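Local coordinates for tRNA(His) guanylyltransferase (Saccharomyces cerevisiae, PDB 5XOX), which catalyses the 3'-5' addition of a single guanosine to the -1 position of tRNA(His), using GTP, ATP and magnesium, at residues A[22-27]-A[132-137]; A[51-56]-A[111-116]; A[63-68]-A[88-93]; A[142-147]-A[227-232]. All blocks are in the same frame, centred on the assembly; numbering follows the deposited sequence.

Interaction 1 (A[22-27]-A[132-137])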
loop_
_atom_site.group_PDB
_atom_site.type_symbol
_atom_site.label_atom_id
_atom_site.label_comp_id
_atom_site.label_asym_id
_atom_site.label_seq_id
_atom_site.Cartn_x
_atom_site.Cartn_y
_atom_site.Cartn_z
ATOM N N CYS A 22 1.861 8.722 14.245
ATOM C CA CYS A 22 0.416 8.840 14.032
ATOM C C CYS A 22 -0.327 8.051 15.094
ATOM O O CYS A 22 0.054 6.926 15.395
ATOM C CB CYS A 22 -0.007 8.334 12.641
ATOM S SG CYS A 22 0.639 9.245 11.212
ATOM N N TYR A 23 -1.390 8.621 15.660
ATOM C CA TYR A 23 -2.250 7.845 16.531
ATOM C C TYR A 23 -2.898 6.759 15.708
ATOM O O TYR A 23 -3.194 6.941 14.531
ATOM C CB TYR A 23 -3.307 8.701 17.205
ATOM C CG TYR A 23 -2.743 9.811 18.075
ATOM C CD1 TYR A 23 -2.311 9.541 19.383
ATOM C CD2 TYR A 23 -2.557 11.105 17.571
ATOM C CE1 TYR A 23 -1.781 10.533 20.177
ATOM C CE2 TYR A 23 -2.039 12.105 18.364
ATOM C CZ TYR A 23 -1.645 11.809 19.664
ATOM O OH TYR A 23 -1.109 12.798 20.457
ATOM N N ILE A 24 -3.086 5.601 16.317
ATOM C CA ILE A 24 -3.717 4.540 15.571
ATOM C C ILE A 24 -5.075 4.264 16.156
ATOM O O ILE A 24 -5.290 4.417 17.346
ATOM C CB ILE A 24 -2.877 3.305 15.564
ATOM C CG1 ILE A 24 -1.452 3.685 15.177
ATOM C CG2 ILE A 24 -3.408 2.349 14.554
ATOM C CD1 ILE A 24 -0.457 2.483 15.064
ATOM N N VAL A 25 -6.019 3.907 15.299
ATOM C CA VAL A 25 -7.287 3.419 15.782
ATOM C C VAL A 25 -7.475 2.015 15.289
ATOM O O VAL A 25 -7.258 1.722 14.102
ATOM C CB VAL A 25 -8.450 4.259 15.321
ATOM C CG1 VAL A 25 -9.694 3.703 15.929
ATOM C CG2 VAL A 25 -8.271 5.719 15.706
ATOM N N VAL A 26 -7.877 1.141 16.196
ATOM C CA VAL A 26 -8.321 -0.170 15.772
ATOM C C VAL A 26 -9.789 -0.273 16.059
ATOM O O VAL A 26 -10.192 -0.308 17.221
ATOM C CB VAL A 26 -7.561 -1.303 16.451
ATOM C CG1 VAL A 26 -8.133 -2.614 15.983
ATOM C CG2 VAL A 26 -6.063 -1.224 16.112
ATOM N N ARG A 27 -10.584 -0.311 14.988
ATOM C CA ARG A 27 -12.037 -0.403 15.131
ATOM C C ARG A 27 -12.535 -1.827 14.845
ATOM O O ARG A 27 -12.063 -2.502 13.916
ATOM C CB ARG A 27 -12.752 0.590 14.212
ATOM C CG ARG A 27 -14.135 0.957 14.734
ATOM C CD ARG A 27 -14.991 1.678 13.717
ATOM N NE ARG A 27 -14.295 2.795 13.093
ATOM C CZ ARG A 27 -14.089 2.923 11.780
ATOM N NH1 ARG A 27 -14.553 2.003 10.939
ATOM N NH2 ARG A 27 -13.442 3.993 11.306
ATOM N N SER A 132 -12.207 -6.234 11.722
ATOM C CA SER A 132 -11.301 -5.295 12.369
ATOM C C SER A 132 -10.542 -4.411 11.347
ATOM O O SER A 132 -10.381 -4.781 10.181
ATOM C CB SER A 132 -10.342 -6.059 13.252
ATOM O OG SER A 132 -9.494 -5.147 13.897
ATOM N N ARG A 133 -10.122 -3.218 11.775
ATOM C CA ARG A 133 -9.554 -2.198 10.867
ATOM C C ARG A 133 -8.553 -1.343 11.555
ATOM O O ARG A 133 -8.680 -1.060 12.752
ATOM C CB ARG A 133 -10.629 -1.255 10.338
ATOM C CG ARG A 133 -11.729 -1.934 9.575
ATOM C CD ARG A 133 -13.003 -1.164 9.701
ATOM N NE ARG A 133 -13.738 -1.235 8.453
ATOM C CZ ARG A 133 -13.527 -0.415 7.429
ATOM N NH1 ARG A 133 -12.611 0.539 7.506
ATOM N NH2 ARG A 133 -14.236 -0.545 6.327
ATOM N N CYS A 134 -7.594 -0.855 10.780
ATOM C CA CYS A 134 -6.634 0.161 11.260
ATOM C C CYS A 134 -6.698 1.537 10.580
ATOM O O CYS A 134 -6.797 1.636 9.351
ATOM C CB CYS A 134 -5.222 -0.361 11.110
ATOM S SG CYS A 134 -4.750 -1.341 12.500
ATOM N N VAL A 135 -6.636 2.608 11.362
ATOM C CA VAL A 135 -6.615 3.944 10.752
ATOM C C VAL A 135 -5.585 4.846 11.373
ATOM O O VAL A 135 -5.459 4.893 12.601
ATOM C CB VAL A 135 -7.981 4.638 10.811
ATOM C CG1 VAL A 135 -7.914 5.900 9.978
ATOM C CG2 VAL A 135 -9.107 3.716 10.269
ATOM N N ALA A 136 -4.856 5.576 10.531
ATOM C CA ALA A 136 -3.806 6.452 11.058
ATOM C C ALA A 136 -4.269 7.907 11.179
ATOM O O ALA A 136 -4.794 8.496 10.231
ATOM C CB ALA A 136 -2.592 6.381 10.203
ATOM N N TYR A 137 -4.076 8.486 12.354
ATOM C CA TYR A 137 -4.390 9.883 12.543
ATOM C C TYR A 137 -3.163 10.720 12.905
ATOM O O TYR A 137 -2.548 10.539 13.949
ATOM C CB TYR A 137 -5.492 10.005 13.574
ATOM C CG TYR A 137 -6.764 9.475 13.014
ATOM C CD1 TYR A 137 -7.477 10.246 12.129
ATOM C CD2 TYR A 137 -7.273 8.220 13.367
ATOM C CE1 TYR A 137 -8.667 9.795 11.579
ATOM C CE2 TYR A 137 -8.474 7.759 12.826
ATOM C CZ TYR A 137 -9.167 8.563 11.928
ATOM O OH TYR A 137 -10.363 8.177 11.365
#
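Strands 23-27 and 132-137 run antiparallel, their directions 162° apart and their axes 4.7 Å apart at closest approach, with Tyr23, Val25 and Arg27 in hydrogen-bonded pairs with Tyr137, Val135 and Arg133. Six bonds join the backbones; Tyr137 N to Tyr23 O, 2.8 Å long, is the straightest at 175°, while Arg133 N to Arg27 O is weak. On the face that holds Val25, its CG2 meets the edge of the Tyr137 ring near the ring plane, 3.5 Å from CE2. Farther along, Arg27 and Arg133 lie side by side and point the same way, Arg27 NH1 resting 3.7 Å from Arg133 CD with the guanidinium planes 29° apart. Glu13 of a second subunit forms salt bridges with both, which probably offsets their like charges. On the other face Val26 CG2 packs 3.8 Å from Cys134 SG, and Val26 CG1 lies 3.6 Å from Ser132 OG, a hydroxyl hydrogen-bonded to Ala98 O. Within the palm-like sheet, strand 78-83 continues the backbone bonding beyond Ile24 and Val26. Helix 140-171 covers the face of Tyr23 and Val25, and helix 94-116 packs on Val26 and Cys134.

Interaction 2 (A[51-56]-A[111-116])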
loop_
_atom_site.group_PDB
_atom_site.type_symbol
_atom_site.label_atom_id
_atom_site.label_comp_id
_atom_site.label_asym_id
_atom_site.label_seq_id
_atom_site.Cartn_x
_atom_site.Cartn_y
_atom_site.Cartn_z
ATOM N N LEU A 51 -24.244 -4.976 25.675
ATOM C CA LEU A 51 -23.365 -3.826 25.795
ATOM C C LEU A 51 -22.284 -4.036 26.871
ATOM O O LEU A 51 -21.121 -3.701 26.668
ATOM C CB LEU A 51 -24.179 -2.571 26.108
ATOM C CG LEU A 51 -24.732 -1.705 24.969
ATOM C CD1 LEU A 51 -23.608 -0.846 24.409
ATOM C CD2 LEU A 51 -25.437 -2.496 23.871
ATOM N N LYS A 52 -22.658 -4.616 28.007
ATOM C CA LYS A 52 -21.700 -4.795 29.098
ATOM C C LYS A 52 -20.743 -5.969 28.806
ATOM O O LYS A 52 -19.648 -6.049 29.372
ATOM C CB LYS A 52 -22.426 -5.032 30.423
ATOM C CG LYS A 52 -22.625 -3.795 31.290
ATOM C CD LYS A 52 -23.349 -4.181 32.581
ATOM C CE LYS A 52 -24.683 -4.880 32.339
ATOM N NZ LYS A 52 -25.350 -5.314 33.614
ATOM N N LEU A 53 -21.177 -6.894 27.950
ATOM C CA LEU A 53 -20.313 -7.965 27.477
ATOM C C LEU A 53 -19.237 -7.323 26.640
ATOM O O LEU A 53 -18.033 -7.469 26.913
ATOM C CB LEU A 53 -21.115 -9.009 26.690
ATOM C CG LEU A 53 -20.445 -9.905 25.655
ATOM C CD1 LEU A 53 -19.431 -10.689 26.352
ATOM C CD2 LEU A 53 -21.463 -10.865 25.076
ATOM N N MET A 54 -19.687 -6.573 25.641
ATOM C CA MET A 54 -18.789 -5.825 24.790
ATOM C C MET A 54 -17.830 -5.034 25.628
ATOM O O MET A 54 -16.619 -5.002 25.383
ATOM C CB MET A 54 -19.598 -4.929 23.885
ATOM C CG MET A 54 -20.309 -5.716 22.803
ATOM S SD MET A 54 -19.252 -5.948 21.347
ATOM C CE MET A 54 -18.848 -4.231 20.964
ATOM N N ASN A 55 -18.355 -4.438 26.672
ATOM C CA ASN A 55 -17.510 -3.628 27.503
ATOM C C ASN A 55 -16.451 -4.468 28.218
ATOM O O ASN A 55 -15.280 -4.096 28.202
ATOM C CB ASN A 55 -18.374 -2.837 28.474
ATOM C CG ASN A 55 -18.985 -1.614 27.820
ATOM O OD1 ASN A 55 -18.905 -1.439 26.594
ATOM N ND2 ASN A 55 -19.661 -0.800 28.616
ATOM N N ALA A 56 -16.824 -5.608 28.803
ATOM C CA ALA A 56 -15.842 -6.387 29.581
ATOM C C ALA A 56 -14.692 -6.842 28.691
ATOM O O ALA A 56 -13.520 -6.899 29.137
ATOM C CB ALA A 56 -16.496 -7.602 30.262
ATOM N N ALA A 111 -16.066 -16.309 25.041
ATOM C CA ALA A 111 -15.765 -16.793 26.386
ATOM C C ALA A 111 -16.751 -16.298 27.445
ATOM O O ALA A 111 -17.361 -17.112 28.166
ATOM C CB ALA A 111 -14.358 -16.386 26.775
ATOM N N LEU A 112 -16.897 -14.966 27.528
ATOM C CA LEU A 112 -17.657 -14.322 28.606
ATOM C C LEU A 112 -19.155 -14.253 28.306
ATOM O O LEU A 112 -19.956 -13.736 29.121
ATOM C CB LEU A 112 -17.125 -12.917 28.872
ATOM C CG LEU A 112 -15.667 -12.711 29.280
ATOM C CD1 LEU A 112 -15.316 -11.299 28.949
ATOM C CD2 LEU A 112 -15.404 -12.955 30.733
ATOM N N TRP A 113 -19.531 -14.781 27.143
ATOM C CA TRP A 113 -20.944 -14.978 26.841
ATOM C C TRP A 113 -21.723 -15.769 27.882
ATOM O O TRP A 113 -22.883 -15.443 28.166
ATOM C CB TRP A 113 -21.111 -15.684 25.528
ATOM C CG TRP A 113 -22.536 -15.785 25.166
ATOM C CD1 TRP A 113 -23.447 -16.675 25.652
ATOM C CD2 TRP A 113 -23.243 -14.960 24.235
ATOM N NE1 TRP A 113 -24.666 -16.473 25.064
ATOM C CE2 TRP A 113 -24.567 -15.422 24.192
ATOM C CE3 TRP A 113 -22.878 -13.881 23.416
ATOM C CZ2 TRP A 113 -25.523 -14.850 23.370
ATOM C CZ3 TRP A 113 -23.829 -13.315 22.604
ATOM C CH2 TRP A 113 -25.134 -13.800 22.583
ATOM N N ALA A 114 -21.104 -16.829 28.398
ATOM C CA ALA A 114 -21.654 -17.588 29.517
ATOM C C ALA A 114 -22.127 -16.643 30.636
ATOM O O ALA A 114 -23.265 -16.749 31.118
ATOM C CB ALA A 114 -20.594 -18.590 30.058
ATOM N N LYS A 115 -21.256 -15.705 31.020
ATOM C CA LYS A 115 -21.548 -14.819 32.144
ATOM C C LYS A 115 -22.675 -13.902 31.776
ATOM O O LYS A 115 -23.658 -13.800 32.500
ATOM C CB LYS A 115 -20.321 -13.999 32.594
ATOM C CG LYS A 115 -20.601 -13.063 33.820
ATOM C CD LYS A 115 -19.394 -12.971 34.805
ATOM C CE LYS A 115 -19.257 -14.291 35.627
ATOM N NZ LYS A 115 -18.171 -14.385 36.661
ATOM N N PHE A 116 -22.560 -13.250 30.636
ATOM C CA PHE A 116 -23.579 -12.268 30.314
ATOM C C PHE A 116 -24.948 -12.823 29.872
ATOM O O PHE A 116 -25.975 -12.170 30.063
ATOM C CB PHE A 116 -23.007 -11.334 29.271
ATOM C CG PHE A 116 -21.944 -10.445 29.817
ATOM C CD1 PHE A 116 -22.281 -9.254 30.437
ATOM C CD2 PHE A 116 -20.617 -10.830 29.790
ATOM C CE1 PHE A 116 -21.315 -8.428 30.961
ATOM C CE2 PHE A 116 -19.640 -10.013 30.319
ATOM C CZ PHE A 116 -19.993 -8.807 30.908
#
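No hydrogen bond crosses between helices 51-56 and 111-116, which run at 140° to each other with axes 9.8 Å apart; a CH-pi contact and apolar packing join them. In the CH-pi contact the Phe116 ring lies flat over the backbone of the first helix, with Leu53 CA 3.4 Å from the ring centroid and only 6° off the normal. Among the apolar contacts, Leu53, its CG anti to the backbone N, sends its two methyls to different partners. CD1 reaches Phe116 CD2 at 3.6 Å and Leu112 CB at 4.1 Å, whereas CD2 meets Trp113 CE3 obliquely at 3.7 Å. One turn later, Ala56 CB sits 3.8 Å from Phe116 CZ and 4.1 Å from Leu112 CD1. An alanine in place of Phe116 would probably cost the CH-pi contact and leave Leu53 and Ala56 less well packed against the second helix. Trp113 is held from its polar end by NE1 bonding to Lys120 O. This pairing of helices 48-64 and 94-116 belongs to the ferredoxin-like palm, in which two helices follow strands of a four-stranded antiparallel core in order 4-1-3-2; its first helix also lends Leu51, which points away from this interface, to the GTP pocket.

Interaction 3 (A[63-68]-A[88-93]). With PO4 (phosphate ion), chain J.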
loop_
_atom_site.group_PDB
_atom_site.type_symbol
_atom_site.label_atom_id
_atom_site.label_comp_id
_atom_site.label_asym_id
_atom_site.label_seq_id
_atom_site.Cartn_x
_atom_site.Cartn_y
_atom_site.Cartn_z
ATOM N N LEU A 63 -6.615 -3.714 29.069
ATOM C CA LEU A 63 -5.877 -4.349 30.140
ATOM C C LEU A 63 -4.623 -5.004 29.559
ATOM O O LEU A 63 -3.515 -4.731 30.018
ATOM C CB LEU A 63 -6.779 -5.369 30.854
ATOM C CG LEU A 63 -6.207 -6.554 31.655
ATOM C CD1 LEU A 63 -5.678 -7.786 30.815
ATOM C CD2 LEU A 63 -5.177 -6.036 32.672
ATOM N N LYS A 64 -4.823 -5.837 28.530
ATOM C CA LYS A 64 -3.768 -6.617 27.881
ATOM C C LYS A 64 -2.627 -5.745 27.379
ATOM O O LYS A 64 -1.480 -5.949 27.762
ATOM C CB LYS A 64 -4.344 -7.442 26.728
ATOM C CG LYS A 64 -3.314 -8.286 26.020
ATOM C CD LYS A 64 -2.834 -9.441 26.890
ATOM C CE LYS A 64 -1.790 -10.295 26.172
ATOM N NZ LYS A 64 -1.503 -11.529 26.921
ATOM N N TYR A 65 -2.928 -4.778 26.525
ATOM C CA TYR A 65 -1.951 -3.728 26.227
ATOM C C TYR A 65 -2.305 -2.472 26.974
ATOM O O TYR A 65 -3.001 -1.606 26.445
ATOM C CB TYR A 65 -1.954 -3.422 24.731
ATOM C CG TYR A 65 -2.357 -4.613 23.903
ATOM C CD1 TYR A 65 -1.479 -5.672 23.715
ATOM C CD2 TYR A 65 -3.663 -4.763 23.455
ATOM C CE1 TYR A 65 -1.837 -6.776 22.989
ATOM C CE2 TYR A 65 -4.046 -5.884 22.751
ATOM C CZ TYR A 65 -3.128 -6.885 22.520
ATOM O OH TYR A 65 -3.510 -8.001 21.808
ATOM N N LYS A 66 -1.709 -2.318 28.145
ATOM C CA LYS A 66 -1.994 -1.199 29.029
ATOM C C LYS A 66 -1.072 -0.067 28.625
ATOM O O LYS A 66 -1.351 1.095 28.883
ATOM C CB LYS A 66 -1.798 -1.628 30.496
ATOM C CG LYS A 66 -1.921 -0.583 31.612
ATOM C CD LYS A 66 -1.334 -1.218 32.916
ATOM C CE LYS A 66 -1.635 -0.473 34.241
ATOM N NZ LYS A 66 -1.096 -1.212 35.443
ATOM N N ASN A 67 -0.001 -0.420 27.918
ATOM C CA ASN A 67 1.065 0.529 27.621
ATOM C C ASN A 67 0.737 1.423 26.444
ATOM O O ASN A 67 1.066 2.607 26.457
ATOM C CB ASN A 67 2.392 -0.187 27.332
ATOM C CG ASN A 67 2.922 -0.943 28.523
ATOM O OD1 ASN A 67 2.822 -0.477 29.657
ATOM N ND2 ASN A 67 3.540 -2.095 28.267
ATOM N N ASP A 68 0.149 0.851 25.402
ATOM C CA ASP A 68 0.030 1.576 24.146
ATOM C C ASP A 68 -1.358 2.221 23.878
ATOM O O ASP A 68 -1.532 2.940 22.873
ATOM C CB ASP A 68 0.448 0.627 23.020
ATOM C CG ASP A 68 1.816 -0.044 23.293
ATOM O OD1 ASP A 68 2.864 0.564 22.978
ATOM O OD2 ASP A 68 1.850 -1.170 23.844
ATOM N N THR A 88 5.087 1.221 19.385
ATOM C CA THR A 88 5.857 0.227 18.624
ATOM C C THR A 88 5.202 -1.134 18.542
ATOM O O THR A 88 5.816 -2.088 18.055
ATOM C CB THR A 88 7.242 0.016 19.209
ATOM O OG1 THR A 88 7.129 -0.755 20.416
ATOM C CG2 THR A 88 7.898 1.343 19.497
ATOM N N LEU A 89 3.995 -1.256 19.077
ATOM C CA LEU A 89 3.333 -2.559 19.150
ATOM C C LEU A 89 3.195 -3.335 17.823
ATOM O O LEU A 89 2.619 -2.850 16.843
ATOM C CB LEU A 89 1.954 -2.371 19.766
ATOM C CG LEU A 89 1.208 -3.680 19.979
ATOM C CD1 LEU A 89 2.094 -4.643 20.740
ATOM C CD2 LEU A 89 -0.045 -3.391 20.779
ATOM N N PHE A 90 3.707 -4.561 17.822
ATOM C CA PHE A 90 3.731 -5.400 16.613
ATOM C C PHE A 90 4.499 -4.680 15.531
ATOM O O PHE A 90 4.236 -4.843 14.331
ATOM C CB PHE A 90 2.323 -5.738 16.116
ATOM C CG PHE A 90 1.406 -6.257 17.184
ATOM C CD1 PHE A 90 1.836 -7.206 18.100
ATOM C CD2 PHE A 90 0.109 -5.793 17.278
ATOM C CE1 PHE A 90 0.984 -7.673 19.096
ATOM C CE2 PHE A 90 -0.743 -6.270 18.262
ATOM C CZ PHE A 90 -0.307 -7.188 19.176
ATOM N N ASN A 91 5.455 -3.880 15.983
ATOM C CA ASN A 91 6.234 -3.028 15.111
ATOM C C ASN A 91 5.326 -2.258 14.154
ATOM O O ASN A 91 5.647 -2.124 12.966
ATOM C CB ASN A 91 7.264 -3.855 14.341
ATOM C CG ASN A 91 8.333 -2.998 13.685
ATOM O OD1 ASN A 91 8.407 -1.783 13.910
ATOM N ND2 ASN A 91 9.185 -3.634 12.885
ATOM N N ARG A 92 4.190 -1.774 14.668
ATOM C CA ARG A 92 3.319 -0.908 13.887
ATOM C C ARG A 92 2.696 -1.599 12.674
ATOM O O ARG A 92 2.390 -0.954 11.690
ATOM C CB ARG A 92 4.123 0.302 13.417
ATOM C CG ARG A 92 4.397 1.325 14.463
ATOM C CD ARG A 92 3.802 2.642 13.997
ATOM N NE ARG A 92 3.646 3.575 15.102
ATOM C CZ ARG A 92 3.045 4.757 15.013
ATOM N NH1 ARG A 92 2.524 5.162 13.866
ATOM N NH2 ARG A 92 2.949 5.524 16.088
ATOM N N ARG A 93 2.522 -2.910 12.722
ATOM C CA ARG A 93 2.121 -3.629 11.511
ATOM C C ARG A 93 0.596 -3.677 11.355
ATOM O O ARG A 93 -0.121 -3.987 12.318
ATOM C CB ARG A 93 2.684 -5.063 11.483
ATOM C CG ARG A 93 3.311 -5.344 10.127
ATOM C CD ARG A 93 3.507 -6.788 9.812
ATOM N NE ARG A 93 4.841 -7.279 10.070
ATOM C CZ ARG A 93 5.283 -8.431 9.584
ATOM N NH1 ARG A 93 4.468 -9.157 8.823
ATOM N NH2 ARG A 93 6.519 -8.850 9.858
HETATM P P PO4 J . 6.215 -11.775 10.787
HETATM O O1 PO4 J . 6.197 -11.964 9.274
HETATM O O2 PO4 J . 4.870 -11.295 11.325
HETATM O O3 PO4 J . 7.278 -10.744 11.113
HETATM O O4 PO4 J . 6.491 -13.102 11.455
#
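The Tyr65 ring stands between two aliphatic groups: Leu89 CD2 lies over one face, 4.0 Å from Tyr65 CD1, and Lys64 CG lies over the opposite face, toward the rim. Tyr65 and Leu89 cross at about a right angle, and CD2 is the Leu89 atom that meets the ring; Leu89 CG is anti to the backbone N (chi1 -176°). Phe90 also crosses Tyr65 nearly at right angles, with Phe90 CZ 4.1 Å from Tyr65 CE1. Leu89 serves both rings, because its CG sits 3.5 Å above the centre of the Phe90 face. Asp68 CG approaches Leu89 CB at 4.2 Å without bonding across; Asp68 OD1 is instead hydrogen-bonded to Thr87 OG1, which also receives Leu89 N. Phe90, Asn91 and Arg92 have positive phi, a left-handed turn closed by Arg92 N to Leu89 O at 2.9 Å. Past it, Arg93 lays one guanidinium face under O2 of a phosphate, and its NH1 gives a weak bond to O1. The contact brings together two connections of the palm fold: the exit of helix 48-64 toward strand 69-74, and the loop that leaves strand 78-83 and reaches helix 94-116, with Arg93 at its N-cap position.

Interaction 4 (A[142-147]-A[227-232])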
loop_
_atom_site.group_PDB
_atom_site.type_symbol
_atom_site.label_atom_id
_atom_site.label_comp_id
_atom_site.label_asym_id
_atom_site.label_seq_id
_atom_site.Cartn_x
_atom_site.Cartn_y
_atom_site.Cartn_z
ATOM N N THR A 142 -7.389 15.416 15.048
ATOM C CA THR A 142 -8.132 14.423 14.304
ATOM C C THR A 142 -8.521 13.207 15.149
ATOM O O THR A 142 -9.547 12.556 14.894
ATOM C CB THR A 142 -7.301 13.963 13.119
ATOM O OG1 THR A 142 -5.986 13.613 13.583
ATOM C CG2 THR A 142 -7.137 15.129 12.171
ATOM N N ILE A 143 -7.686 12.865 16.126
ATOM C CA ILE A 143 -8.004 11.708 16.937
ATOM C C ILE A 143 -9.186 12.114 17.836
ATOM O O ILE A 143 -10.132 11.331 18.080
ATOM C CB ILE A 143 -6.768 11.218 17.719
ATOM C CG1 ILE A 143 -6.964 9.778 18.156
ATOM C CG2 ILE A 143 -6.535 12.038 18.957
ATOM C CD1 ILE A 143 -6.845 8.830 17.002
ATOM N N LYS A 144 -9.160 13.376 18.267
ATOM C CA LYS A 144 -10.203 13.919 19.119
ATOM C C LYS A 144 -11.476 13.939 18.351
ATOM O O LYS A 144 -12.498 13.487 18.836
ATOM C CB LYS A 144 -9.861 15.317 19.630
ATOM C CG LYS A 144 -8.824 15.332 20.765
ATOM C CD LYS A 144 -8.466 16.752 21.158
ATOM C CE LYS A 144 -7.648 16.791 22.451
ATOM N NZ LYS A 144 -7.253 18.187 22.879
ATOM N N ASP A 145 -11.390 14.419 17.123
ATOM C CA ASP A 145 -12.542 14.529 16.252
ATOM C C ASP A 145 -13.094 13.153 15.906
ATOM O O ASP A 145 -14.282 13.015 15.687
ATOM C CB ASP A 145 -12.169 15.318 14.995
ATOM C CG ASP A 145 -12.035 16.814 15.284
ATOM O OD1 ASP A 145 -11.776 17.145 16.464
ATOM O OD2 ASP A 145 -12.210 17.653 14.372
ATOM N N TYR A 146 -12.212 12.151 15.861
ATOM C CA TYR A 146 -12.600 10.782 15.557
ATOM C C TYR A 146 -13.537 10.357 16.621
ATOM O O TYR A 146 -14.642 9.852 16.364
ATOM C CB TYR A 146 -11.421 9.811 15.528
ATOM C CG TYR A 146 -11.907 8.356 15.528
ATOM C CD1 TYR A 146 -12.239 7.720 14.326
ATOM C CD2 TYR A 146 -12.005 7.602 16.707
ATOM C CE1 TYR A 146 -12.681 6.380 14.287
ATOM C CE2 TYR A 146 -12.441 6.266 16.682
ATOM C CZ TYR A 146 -12.779 5.670 15.463
ATOM O OH TYR A 146 -13.227 4.372 15.395
ATOM N N LEU A 147 -13.030 10.518 17.834
ATOM C CA LEU A 147 -13.754 10.098 19.002
ATOM C C LEU A 147 -15.088 10.833 19.052
ATOM O O LEU A 147 -16.152 10.243 19.263
ATOM C CB LEU A 147 -12.925 10.368 20.241
ATOM C CG LEU A 147 -13.317 9.702 21.560
ATOM C CD1 LEU A 147 -13.191 8.190 21.588
ATOM C CD2 LEU A 147 -12.492 10.319 22.679
ATOM N N ILE A 227 -12.775 16.880 26.972
ATOM C CA ILE A 227 -11.597 16.102 26.676
ATOM C C ILE A 227 -10.573 16.333 27.805
ATOM O O ILE A 227 -9.751 17.250 27.783
ATOM C CB ILE A 227 -11.046 16.523 25.365
ATOM C CG1 ILE A 227 -11.131 18.056 25.389
ATOM C CG2 ILE A 227 -11.929 15.916 24.251
ATOM C CD1 ILE A 227 -10.076 18.820 24.634
ATOM N N ALA A 228 -10.593 15.415 28.761
ATOM C CA ALA A 228 -9.615 15.377 29.818
ATOM C C ALA A 228 -8.638 14.304 29.388
ATOM O O ALA A 228 -7.622 14.071 30.037
ATOM C CB ALA A 228 -10.257 15.067 31.163
ATOM N N GLN A 229 -8.964 13.647 28.276
ATOM C CA GLN A 229 -7.977 12.864 27.552
ATOM C C GLN A 229 -6.785 13.729 27.154
ATOM O O GLN A 229 -5.669 13.230 27.072
ATOM C CB GLN A 229 -8.625 12.185 26.340
ATOM C CG GLN A 229 -7.640 11.477 25.362
ATOM C CD GLN A 229 -7.133 12.337 24.190
ATOM O OE1 GLN A 229 -6.028 12.847 24.227
ATOM N NE2 GLN A 229 -7.869 12.314 23.078
ATOM N N ILE A 230 -7.021 15.027 26.954
ATOM C CA ILE A 230 -5.948 15.996 26.694
ATOM C C ILE A 230 -4.838 15.906 27.751
ATOM O O ILE A 230 -3.656 15.921 27.413
ATOM C CB ILE A 230 -6.505 17.464 26.604
ATOM C CG1 ILE A 230 -5.431 18.457 26.147
ATOM C CG2 ILE A 230 -6.990 17.965 27.943
ATOM C CD1 ILE A 230 -4.948 18.284 24.738
ATOM N N ASP A 231 -5.217 15.816 29.023
ATOM C CA ASP A 231 -4.246 15.837 30.108
ATOM C C ASP A 231 -3.608 14.467 30.368
ATOM O O ASP A 231 -2.423 14.398 30.678
ATOM C CB ASP A 231 -4.883 16.390 31.394
ATOM C CG ASP A 231 -4.818 17.923 31.482
ATOM O OD1 ASP A 231 -4.429 18.574 30.490
ATOM O OD2 ASP A 231 -5.133 18.480 32.558
ATOM N N GLU A 232 -4.372 13.383 30.239
ATOM C CA GLU A 232 -3.851 12.049 30.568
ATOM C C GLU A 232 -2.634 11.641 29.710
ATOM O O GLU A 232 -1.759 10.894 30.171
ATOM C CB GLU A 232 -4.954 10.987 30.435
ATOM C CG GLU A 232 -4.467 9.571 30.765
ATOM C CD GLU A 232 -5.585 8.560 30.879
ATOM O OE1 GLU A 232 -6.545 8.640 30.077
ATOM O OE2 GLU A 232 -5.491 7.690 31.780
#
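Helix 140-171, which leads from the palm sheet into the C-terminal part of the chain, meets the short terminal helix 229-232 and the residues before it mainly through one long lysine. The better-enclosed part lies inward. There the Gln229 amide end is set against the helix, with NE2 3.9 Å from Lys144 CG and 4.3 Å from Ile143 CG2. The Gln229 chain, bent at chi2, also packs on Ile70 and Leu71 of strand 69-74, while Ile143 reaches down to Tyr23 and Val25 on the sheet. On the outer, solvent side, Lys144 reaches across with its chain extended beyond CG, crossing Ile227 at about a right angle, and brings its amino end to the tips of two isoleucines. Ile227 is solvent-exposed, and Ile230 is poorly ordered, so this side defines the contact less firmly. An alanine in place of Lys144 would probably lose most of the contact, since that side chain touches Ile227, Gln229 and Ile230 alike. No hydrogen bond joins the two segments; Tyr146, on the side of the helix facing the sheet, bonds through OH to Ser80 OG. At the outer end of the contact, Lys144 CE stands 3.8 Å from Ile227 CD1 and the same distance from Ile230 CD1.

From the N terminus, residues 22-27 open the longest of three nested loops, closed when 132-137 pairs with them in interaction 1. Inside it, 51-56 opens a loop that 111-116 closes in interaction 2, and within that 63-68 is met by 88-93 in interaction 3. Interaction 4 follows in series, joining 142-147 to 227-232 near the chain's end; none cross. Interactions 2 and 3 share helix 48-64 without touching. Interaction 1 touches interactions 3 and 4 but not interaction 2: Arg92 NH2 makes a weak hydrogen bond to Cys22 O, and Tyr146 of interaction 4 bonds Arg27 NE. Sheet, helices and C-terminal end are thus tied together, and all four contacts also touch a second subunit.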